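Side-chain contacts in 432aa long hypothetical deoxyribodipyrimidine photolyase (Sulfolobus tokodaii, PDB 2E0I), which probably repairs ultraviolet-induced cyclobutane pyrimidine dimers in DNA by light-driven chemistry, and holds two flavin-adenine dinucleotide molecules, one of them a proposed light-harvesting cofactor: residues V322-W327 / V418-S423; I353-T356 / M361-V364. One frame throughout, in Å; residues are numbered along the deposited sequence.

Contact 1 (V322-W327 / V418-S423); sequences VLFVDW and VNYVKS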
ATOM      1  N   VAL A 322     -15.485   9.070  15.220  1.00 30.61           N
ATOM      2  CA  VAL A 322     -16.847   8.758  15.624  1.00 30.71           C
ATOM      3  C   VAL A 322     -16.855   7.675  16.688  1.00 30.58           C
ATOM      4  O   VAL A 322     -17.531   7.812  17.692  1.00 31.62           O
ATOM      5  CB  VAL A 322     -17.720   8.336  14.407  1.00 31.03           C
ATOM      6  CG1 VAL A 322     -19.074   7.830  14.868  1.00 30.29           C
ATOM      7  CG2 VAL A 322     -17.921   9.530  13.485  1.00 30.13           C
ATOM      8  N   LEU A 323     -16.101   6.602  16.484  1.00 30.72           N
ATOM      9  CA  LEU A 323     -16.063   5.529  17.476  1.00 30.66           C
ATOM     10  C   LEU A 323     -14.944   5.833  18.458  1.00 30.93           C
ATOM     11  O   LEU A 323     -14.730   5.102  19.429  1.00 32.41           O
ATOM     12  CB  LEU A 323     -15.823   4.167  16.804  1.00 29.13           C
ATOM     13  CG  LEU A 323     -16.874   3.673  15.802  1.00 27.89           C
ATOM     14  CD1 LEU A 323     -16.455   2.335  15.251  1.00 27.60           C
ATOM     15  CD2 LEU A 323     -18.228   3.557  16.473  1.00 27.92           C
ATOM     16  N   PHE A 324     -14.233   6.922  18.181  1.00 30.73           N
ATOM     17  CA  PHE A 324     -13.123   7.390  19.002  1.00 31.40           C
ATOM     18  C   PHE A 324     -12.101   6.285  19.355  1.00 31.21           C
ATOM     19  O   PHE A 324     -11.772   6.054  20.528  1.00 30.78           O
ATOM     20  CB  PHE A 324     -13.689   8.063  20.260  1.00 33.29           C
ATOM     21  CG  PHE A 324     -12.714   8.965  20.967  1.00 35.66           C
ATOM     22  CD1 PHE A 324     -11.823   9.758  20.250  1.00 35.78           C
ATOM     23  CD2 PHE A 324     -12.703   9.041  22.365  1.00 37.36           C
ATOM     24  CE1 PHE A 324     -10.935  10.611  20.912  1.00 37.13           C
ATOM     25  CE2 PHE A 324     -11.817   9.894  23.038  1.00 37.50           C
ATOM     26  CZ  PHE A 324     -10.933  10.677  22.312  1.00 36.96           C
ATOM     27  N   VAL A 325     -11.608   5.606  18.318  1.00 29.79           N
ATOM     28  CA  VAL A 325     -10.611   4.550  18.472  1.00 28.48           C
ATOM     29  C   VAL A 325      -9.274   5.039  17.879  1.00 29.23           C
ATOM     30  O   VAL A 325      -9.238   5.657  16.812  1.00 29.25           O
ATOM     31  CB  VAL A 325     -11.059   3.255  17.764  1.00 26.93           C
ATOM     32  CG1 VAL A 325      -9.952   2.223  17.820  1.00 26.15           C
ATOM     33  CG2 VAL A 325     -12.318   2.719  18.416  1.00 24.61           C
ATOM     34  N   ASP A 326      -8.181   4.776  18.585  1.00 28.80           N
ATOM     35  CA  ASP A 326      -6.857   5.206  18.150  1.00 28.67           C
ATOM     36  C   ASP A 326      -6.613   4.845  16.683  1.00 28.41           C
ATOM     37  O   ASP A 326      -6.832   3.705  16.277  1.00 28.18           O
ATOM     38  CB  ASP A 326      -5.799   4.553  19.053  1.00 29.88           C
ATOM     39  CG  ASP A 326      -4.406   5.117  18.842  1.00 29.51           C
ATOM     40  OD1 ASP A 326      -3.517   4.770  19.639  1.00 29.55           O
ATOM     41  OD2 ASP A 326      -4.193   5.895  17.889  1.00 30.14           O
ATOM     42  N   TRP A 327      -6.158   5.812  15.890  1.00 27.49           N
ATOM     43  CA  TRP A 327      -5.898   5.556  14.480  1.00 26.94           C
ATOM     44  C   TRP A 327      -4.873   4.446  14.238  1.00 27.25           C
ATOM     45  O   TRP A 327      -4.890   3.807  13.190  1.00 26.48           O
ATOM     46  CB  TRP A 327      -5.447   6.833  13.769  1.00 26.87           C
ATOM     47  CG  TRP A 327      -4.235   7.476  14.346  1.00 26.99           C
ATOM     48  CD1 TRP A 327      -4.205   8.470  15.268  1.00 27.68           C
ATOM     49  CD2 TRP A 327      -2.869   7.182  14.026  1.00 27.41           C
ATOM     50  NE1 TRP A 327      -2.905   8.824  15.545  1.00 28.28           N
ATOM     51  CE2 TRP A 327      -2.064   8.047  14.796  1.00 28.03           C
ATOM     52  CE3 TRP A 327      -2.246   6.270  13.163  1.00 27.48           C
ATOM     53  CZ2 TRP A 327      -0.666   8.031  14.731  1.00 28.28           C
ATOM     54  CZ3 TRP A 327      -0.856   6.249  13.095  1.00 26.89           C
ATOM     55  CH2 TRP A 327      -0.082   7.126  13.875  1.00 28.97           C
ATOM     56  N   VAL A 418     -18.720  12.952  17.190  1.00 52.21           N
ATOM     57  CA  VAL A 418     -17.787  13.835  16.497  1.00 51.51           C
ATOM     58  C   VAL A 418     -17.535  15.112  17.279  1.00 51.55           C
ATOM     59  O   VAL A 418     -16.413  15.611  17.305  1.00 51.55           O
ATOM     60  CB  VAL A 418     -18.289  14.221  15.085  1.00 51.19           C
ATOM     61  CG1 VAL A 418     -17.277  15.132  14.415  1.00 51.03           C
ATOM     62  CG2 VAL A 418     -18.489  12.983  14.236  1.00 51.04           C
ATOM     63  N   ASN A 419     -18.579  15.646  17.909  1.00 51.41           N
ATOM     64  CA  ASN A 419     -18.435  16.864  18.697  1.00 51.02           C
ATOM     65  C   ASN A 419     -17.577  16.599  19.919  1.00 50.97           C
ATOM     66  O   ASN A 419     -16.718  17.405  20.270  1.00 50.32           O
ATOM     67  CB  ASN A 419     -19.800  17.395  19.129  1.00 50.74           C
ATOM     68  CG  ASN A 419     -20.560  18.030  17.986  1.00 50.90           C
ATOM     69  OD1 ASN A 419     -20.054  18.925  17.316  1.00 50.53           O
ATOM     70  ND2 ASN A 419     -21.780  17.573  17.760  1.00 51.86           N
ATOM     71  N   TYR A 420     -17.810  15.462  20.564  1.00 51.63           N
ATOM     72  CA  TYR A 420     -17.035  15.110  21.738  1.00 51.44           C
ATOM     73  C   TYR A 420     -15.575  14.875  21.362  1.00 50.83           C
ATOM     74  O   TYR A 420     -14.668  15.392  22.008  1.00 50.61           O
ATOM     75  CB  TYR A 420     -17.600  13.862  22.416  1.00 51.63           C
ATOM     76  CG  TYR A 420     -16.727  13.422  23.560  1.00 53.86           C
ATOM     77  CD1 TYR A 420     -15.835  12.363  23.414  1.00 54.95           C
ATOM     78  CD2 TYR A 420     -16.723  14.124  24.765  1.00 54.57           C
ATOM     79  CE1 TYR A 420     -14.956  12.020  24.437  1.00 56.46           C
ATOM     80  CE2 TYR A 420     -15.853  13.788  25.793  1.00 55.75           C
ATOM     81  CZ  TYR A 420     -14.970  12.736  25.624  1.00 56.79           C
ATOM     82  OH  TYR A 420     -14.104  12.405  26.641  1.00 58.06           O
ATOM     83  N   VAL A 421     -15.351  14.099  20.309  1.00 50.78           N
ATOM     84  CA  VAL A 421     -13.993  13.806  19.879  1.00 50.48           C
ATOM     85  C   VAL A 421     -13.246  15.095  19.579  1.00 51.13           C
ATOM     86  O   VAL A 421     -12.084  15.242  19.938  1.00 51.38           O
ATOM     87  CB  VAL A 421     -13.971  12.899  18.630  1.00 49.59           C
ATOM     88  CG1 VAL A 421     -12.534  12.660  18.198  1.00 47.39           C
ATOM     89  CG2 VAL A 421     -14.663  11.571  18.932  1.00 48.44           C
ATOM     90  N   LYS A 422     -13.914  16.038  18.930  1.00 51.93           N
ATOM     91  CA  LYS A 422     -13.265  17.297  18.607  1.00 52.71           C
ATOM     92  C   LYS A 422     -12.912  18.100  19.857  1.00 54.04           C
ATOM     93  O   LYS A 422     -11.818  18.659  19.961  1.00 53.69           O
ATOM     94  CB  LYS A 422     -14.145  18.145  17.693  1.00 51.77           C
ATOM     95  CG  LYS A 422     -13.504  19.482  17.401  1.00 52.79           C
ATOM     96  CD  LYS A 422     -14.117  20.222  16.236  1.00 52.85           C
ATOM     97  CE  LYS A 422     -13.351  21.524  16.017  1.00 54.55           C
ATOM     98  NZ  LYS A 422     -13.667  22.196  14.729  1.00 55.07           N
ATOM     99  N   SER A 423     -13.843  18.167  20.802  1.00 55.17           N
ATOM    100  CA  SER A 423     -13.594  18.903  22.028  1.00 55.47           C
ATOM    101  C   SER A 423     -12.365  18.292  22.684  1.00 56.05           C
ATOM    102  O   SER A 423     -11.526  19.012  23.227  1.00 55.77           O
ATOM    103  CB  SER A 423     -14.806  18.820  22.962  1.00 54.83           C
ATOM    104  OG  SER A 423     -15.063  17.484  23.343  1.00 55.33           O
TER
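The turn carrying Val322 and Phe324 runs against one side of helix 414-427, with Val322 nearest Val418 (CA to CA 5.2 Å) and Phe324 nearest Val421 (CA to CA 6.5 Å). This is loop-to-helix packing in the all-helical FAD-binding part of the photolyase: the connection between helices 309-322 and 327-337 meets the C-terminal helix, and apolar carbons make the whole of the interface between the two segments. Phe324 carries most of it. The residue takes a positive phi (49°) just after a helix, and its CB bond heads for the C-terminal helix. With CG anti to the backbone N (chi1 -161°), the ring runs antiparallel to the Val421 side chain. Both methyls of Val421 reach the CD1 side of the ring, obliquely to its plane, CG2 and CG1 each lying 3.6 Å from Phe324 CD1. On the ring's other branch, Tyr420 turns an edge toward the Phe324 face in an offset edge-to-face pair, the planes at 89° and the centroids 6.0 Å apart. That phenol sits on the solvent side, whereas Val322, Phe324, Val418 and Val421 are buried. Tyr420 also accepts, through its backbone O, a hydrogen bond from Ser423 OG one turn on. Around the Phe324 ring, Arg417 and Glu424 of helix 414-427 add further contacts, and Asn276 bonds to the backbone of Phe324. One turn before Val421, the one valine pair, Val322 and Val418, meets methyl to methyl, the side chains slanted against each other, with Val322 CG2 3.6 Å from Val418 CG2.

Contact 2 (I353-T356 / M361-V364); sequences IAST and MFRV
A Schellman motif ends helix 343-353, and its positive-phi residue, Ser355, is the point where the helix end meets the returning loop 361-364. Ser355 and Phe362 are nearest in the backbone (CA to CA 5.8 Å), yet no hydrogen bond joins the two segments. The CB bond of Ser355 points at the loop, and CB rests 3.4 Å from Met361 O. Chi1 of 45° sets OG between the backbone N and carbonyl carbon of its own residue, from where it reaches back to Ala354 O at 2.7 Å; the hydroxyl approaches from above the plane of that carbonyl, well away from its lone-pair directions. The same OG lies 3.8 Å from Phe362 CD2, oblique to the ring. Lys321 NZ also bonds to Ser355 OG and makes a cation-pi contact with Phe362, so one ammonium group serves both residues. With an alanine in place of Ser355 the hydroxyl is gone, and Lys321 NZ is likely to be left without one of its oxygen partners and Phe362 CD2 without its polar neighbour. Helix 309-322, which supplies Lys321, also packs on Ile353 and Ala354, while helix 414-427 covers Phe362 with Lys422 and the edge-to-face ring of Tyr425.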
ATOM      1  N   ILE A 353      -6.435  11.608   7.995  1.00 26.92           N
ATOM      2  CA  ILE A 353      -7.830  11.517   8.372  1.00 28.92           C
ATOM      3  C   ILE A 353      -8.085  11.830   9.844  1.00 29.74           C
ATOM      4  O   ILE A 353      -9.066  12.484  10.184  1.00 29.57           O
ATOM      5  CB  ILE A 353      -8.377  10.112   8.023  1.00 29.41           C
ATOM      6  CG1 ILE A 353      -9.220  10.205   6.765  1.00 30.73           C
ATOM      7  CG2 ILE A 353      -9.213   9.555   9.154  1.00 30.02           C
ATOM      8  CD1 ILE A 353     -10.410  11.144   6.918  1.00 33.73           C
ATOM      9  N   ALA A 354      -7.203  11.359  10.716  1.00 30.89           N
ATOM     10  CA  ALA A 354      -7.354  11.584  12.147  1.00 31.98           C
ATOM     11  C   ALA A 354      -6.927  12.989  12.492  1.00 32.20           C
ATOM     12  O   ALA A 354      -6.946  13.389  13.652  1.00 33.08           O
ATOM     13  CB  ALA A 354      -6.504  10.584  12.921  1.00 32.71           C
ATOM     14  N   SER A 355      -6.556  13.730  11.460  1.00 33.39           N
ATOM     15  CA  SER A 355      -6.071  15.094  11.591  1.00 35.05           C
ATOM     16  C   SER A 355      -5.013  15.223  12.685  1.00 35.31           C
ATOM     17  O   SER A 355      -5.101  16.068  13.576  1.00 35.92           O
ATOM     18  CB  SER A 355      -7.232  16.092  11.792  1.00 34.81           C
ATOM     19  OG  SER A 355      -8.182  15.640  12.730  1.00 35.86           O
ATOM     20  N   THR A 356      -4.020  14.345  12.601  1.00 36.13           N
ATOM     21  CA  THR A 356      -2.883  14.338  13.507  1.00 37.28           C
ATOM     22  C   THR A 356      -1.702  14.340  12.556  1.00 38.67           C
ATOM     23  O   THR A 356      -0.563  14.150  12.965  1.00 38.62           O
ATOM     24  CB  THR A 356      -2.801  13.057  14.359  1.00 37.22           C
ATOM     25  OG1 THR A 356      -2.601  11.922  13.510  1.00 36.55           O
ATOM     26  CG2 THR A 356      -4.066  12.868  15.167  1.00 37.05           C
ATOM     27  N   MET A 361      -6.465  20.964   9.498  1.00 69.25           N
ATOM     28  CA  MET A 361      -7.840  21.262   9.901  1.00 67.61           C
ATOM     29  C   MET A 361      -8.524  20.004  10.457  1.00 65.40           C
ATOM     30  O   MET A 361      -8.125  18.875  10.139  1.00 65.11           O
ATOM     31  CB  MET A 361      -8.655  21.780   8.712  1.00 69.45           C
ATOM     32  CG  MET A 361      -9.321  20.678   7.892  1.00 72.64           C
ATOM     33  SD  MET A 361     -10.686  21.237   6.815  1.00 77.59           S
ATOM     34  CE  MET A 361     -12.103  21.286   7.978  1.00 75.50           C
ATOM     35  N   PHE A 362      -9.549  20.199  11.283  1.00 61.79           N
ATOM     36  CA  PHE A 362     -10.286  19.071  11.840  1.00 58.38           C
ATOM     37  C   PHE A 362     -11.446  18.768  10.899  1.00 57.59           C
ATOM     38  O   PHE A 362     -12.550  19.287  11.050  1.00 56.56           O
ATOM     39  CB  PHE A 362     -10.806  19.394  13.240  1.00 55.49           C
ATOM     40  CG  PHE A 362     -11.448  18.221  13.931  1.00 52.88           C
ATOM     41  CD1 PHE A 362     -12.758  17.857  13.641  1.00 52.03           C
ATOM     42  CD2 PHE A 362     -10.736  17.469  14.860  1.00 51.57           C
ATOM     43  CE1 PHE A 362     -13.350  16.766  14.268  1.00 51.26           C
ATOM     44  CE2 PHE A 362     -11.315  16.377  15.493  1.00 50.32           C
ATOM     45  CZ  PHE A 362     -12.624  16.023  15.197  1.00 51.20           C
ATOM     46  N   ARG A 363     -11.173  17.919   9.918  1.00 57.23           N
ATOM     47  CA  ARG A 363     -12.155  17.545   8.916  1.00 56.52           C
ATOM     48  C   ARG A 363     -13.182  16.536   9.412  1.00 55.87           C
ATOM     49  O   ARG A 363     -12.844  15.591  10.124  1.00 56.39           O
ATOM     50  CB  ARG A 363     -11.426  16.994   7.695  1.00 56.89           C
ATOM     51  CG  ARG A 363     -12.304  16.758   6.497  1.00 58.92           C
ATOM     52  CD  ARG A 363     -11.461  16.811   5.245  1.00 61.28           C
ATOM     53  NE  ARG A 363     -10.546  17.951   5.305  1.00 62.76           N
ATOM     54  CZ  ARG A 363      -9.977  18.523   4.248  1.00 62.68           C
ATOM     55  NH1 ARG A 363     -10.223  18.067   3.024  1.00 62.44           N
ATOM     56  NH2 ARG A 363      -9.167  19.560   4.418  1.00 62.22           N
ATOM     57  N   VAL A 364     -14.437  16.746   9.032  1.00 54.69           N
ATOM     58  CA  VAL A 364     -15.521  15.855   9.426  1.00 54.19           C
ATOM     59  C   VAL A 364     -16.467  15.569   8.259  1.00 53.76           C
ATOM     60  O   VAL A 364     -16.707  16.432   7.424  1.00 53.27           O
ATOM     61  CB  VAL A 364     -16.334  16.448  10.593  1.00 53.49           C
ATOM     62  CG1 VAL A 364     -16.874  17.792  10.213  1.00 53.59           C
ATOM     63  CG2 VAL A 364     -17.472  15.521  10.949  1.00 54.77           C
TER

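How the contacts relate
From the N terminus, the chain leaves helix 309-322 through 322-327, the first half of contact 1, and runs on through helices 327-337 and 343-353. Contact 2 then closes a short loop, only four residues separating 353-356 from 361-364. Some fifty residues later, helix 414-427 brings 418-423 back to 322-327, so the small loop is nested inside the large one. The two contacts, centred 10 Å apart, touch through both segments of contact 1: Val418 CG1 lies 3.5 Å from Val364 CG2, and Trp327 packs on Ala354 and Thr356. Together they tie the C-terminal helix to the ends of helices 309-322 and 343-353.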